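Local coordinates for protein ethylbenzene dehydrogenase beta-subunit (PDB 2IVF) that carries several iron-sulfur clusters as the ferredoxin-like beta subunit of a dehydrogenase complex, and probably relays electrons between its partner subunits, at residues P82-P86 and V191-K197. Numbering follows the deposited sequence.
Sequences PGVLP and VEACPYK. With SF4 (iron/sulfur cluster), chain S.
Leu85 lays its CD2 methyl over the aliphatic part of Glu192, 3.4 Å from CG, and 3.7 Å from Val191 CB. Glu192 CB packs on the Gly83 carbonyl; extended beyond CG (chi2 165°), the chain carries its carboxylate on to a basic side chain of another subunit, with which OE2 forms a salt bridge. A water joins OE1 to Gly83 N. Gly83 CA points a C-H almost straight at Glu192 O, 3.4 Å away; glycine, having no side chain, lets the two backbones approach this closely. Pro86, rigid and apolar, sets CD 3.7 Å from Val191 CG1 and also rests on Lys197 CD. Bent at chi2 and chi4, the lysine folds back over its own turn, so that NZ reaches the end of helix 189-193, bonding to Glu192 O (3.0 Å) and Cys194 O (2.8 Å) from above each carbonyl plane. The latter oxygen also takes Lys197 N from the opposite face, closing the type I turn that starts at Cys194, whose SG binds an iron of the cluster. The loop therefore packs on a ferredoxin-type cluster-binding segment without direct hydrogen bonds, leaving Val84 O buried 3.1 Å from Lys197 CE with no hydrogen-bond partner.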
# COMPACT_ATOMS: atom_id res chain seq x y z
N PRO B 82 -4.53 -2.78 -38.90
CA PRO B 82 -4.35 -4.12 -38.37
C PRO B 82 -3.72 -4.04 -37.01
O PRO B 82 -3.10 -3.03 -36.66
CB PRO B 82 -3.42 -4.79 -39.38
CG PRO B 82 -2.67 -3.66 -40.00
CD PRO B 82 -3.62 -2.51 -40.03
N GLY B 83 -3.95 -5.06 -36.20
CA GLY B 83 -3.42 -5.08 -34.86
C GLY B 83 -2.88 -6.45 -34.50
O GLY B 83 -2.97 -7.37 -35.28
N VAL B 84 -2.29 -6.56 -33.31
CA VAL B 84 -1.72 -7.84 -32.89
C VAL B 84 -2.21 -8.20 -31.51
O VAL B 84 -2.56 -7.33 -30.72
CB VAL B 84 -0.17 -7.84 -32.91
CG1 VAL B 84 0.36 -7.51 -34.30
CG2 VAL B 84 0.39 -6.89 -31.96
N LEU B 85 -2.22 -9.49 -31.21
CA LEU B 85 -2.80 -9.98 -30.00
C LEU B 85 -1.78 -9.92 -28.89
O LEU B 85 -0.63 -10.35 -29.06
CB LEU B 85 -3.27 -11.42 -30.17
CG LEU B 85 -4.46 -11.56 -31.11
CD1 LEU B 85 -4.66 -13.00 -31.47
CD2 LEU B 85 -5.69 -10.95 -30.49
N PRO B 86 -2.20 -9.40 -27.73
CA PRO B 86 -1.36 -9.55 -26.57
C PRO B 86 -1.29 -10.97 -26.05
O PRO B 86 -2.23 -11.77 -26.19
CB PRO B 86 -2.05 -8.69 -25.51
CG PRO B 86 -3.08 -7.96 -26.20
CD PRO B 86 -3.41 -8.65 -27.44
N VAL B 191 -10.00 -7.86 -30.23
CA VAL B 191 -8.82 -7.57 -29.42
C VAL B 191 -7.72 -6.86 -30.23
O VAL B 191 -7.11 -5.88 -29.76
CB VAL B 191 -8.25 -8.86 -28.79
CG1 VAL B 191 -7.06 -8.53 -27.91
CG2 VAL B 191 -9.33 -9.58 -27.97
N GLU B 192 -7.45 -7.36 -31.43
CA GLU B 192 -6.48 -6.75 -32.31
C GLU B 192 -6.92 -5.33 -32.75
O GLU B 192 -6.10 -4.42 -32.91
CB GLU B 192 -6.29 -7.63 -33.56
CG GLU B 192 -5.77 -9.05 -33.30
CD GLU B 192 -5.94 -9.99 -34.50
OE1 GLU B 192 -6.57 -9.60 -35.50
OE2 GLU B 192 -5.46 -11.11 -34.43
N ALA B 193 -8.22 -5.17 -32.98
CA ALA B 193 -8.80 -3.92 -33.43
C ALA B 193 -8.85 -2.81 -32.38
O ALA B 193 -8.81 -1.66 -32.73
CB ALA B 193 -10.21 -4.19 -33.97
N CYS B 194 -9.03 -3.16 -31.12
CA CYS B 194 -9.12 -2.16 -30.08
C CYS B 194 -7.72 -1.60 -29.86
O CYS B 194 -6.86 -2.32 -29.39
CB CYS B 194 -9.65 -2.72 -28.77
SG CYS B 194 -9.32 -1.58 -27.39
N PRO B 195 -7.50 -0.31 -30.18
CA PRO B 195 -6.17 0.23 -30.10
C PRO B 195 -5.75 0.49 -28.69
O PRO B 195 -4.61 0.85 -28.45
CB PRO B 195 -6.31 1.55 -30.84
CG PRO B 195 -7.67 1.95 -30.55
CD PRO B 195 -8.48 0.70 -30.58
N TYR B 196 -6.69 0.34 -27.75
CA TYR B 196 -6.37 0.42 -26.31
C TYR B 196 -6.07 -0.93 -25.65
O TYR B 196 -5.72 -1.01 -24.43
CB TYR B 196 -7.54 1.07 -25.61
CG TYR B 196 -7.79 2.46 -26.09
CD1 TYR B 196 -7.10 3.55 -25.55
CD2 TYR B 196 -8.72 2.69 -27.06
CE1 TYR B 196 -7.30 4.86 -26.06
CE2 TYR B 196 -8.97 3.99 -27.56
CZ TYR B 196 -8.26 5.07 -27.04
OH TYR B 196 -8.55 6.32 -27.58
N LYS B 197 -6.28 -1.99 -26.41
CA LYS B 197 -6.23 -3.38 -25.92
C LYS B 197 -7.03 -3.56 -24.64
O LYS B 197 -6.53 -4.10 -23.65
CB LYS B 197 -4.78 -3.85 -25.79
CG LYS B 197 -4.05 -3.88 -27.15
CD LYS B 197 -4.66 -4.96 -28.06
CE LYS B 197 -4.20 -4.95 -29.50
NZ LYS B 197 -4.65 -3.79 -30.33
FE1 SF4 S . -11.48 -0.68 -27.15
FE2 SF4 S . -13.95 -1.14 -27.95
FE3 SF4 S . -13.13 1.42 -27.42
FE4 SF4 S . -13.46 -0.33 -25.34
S1 SF4 S . -15.10 0.47 -26.76
S2 SF4 S . -11.66 1.07 -25.72
S3 SF4 S . -12.87 -2.29 -26.32
S4 SF4 S . -12.39 0.07 -29.13
O HOH W 1 -6.13 -6.89 -36.90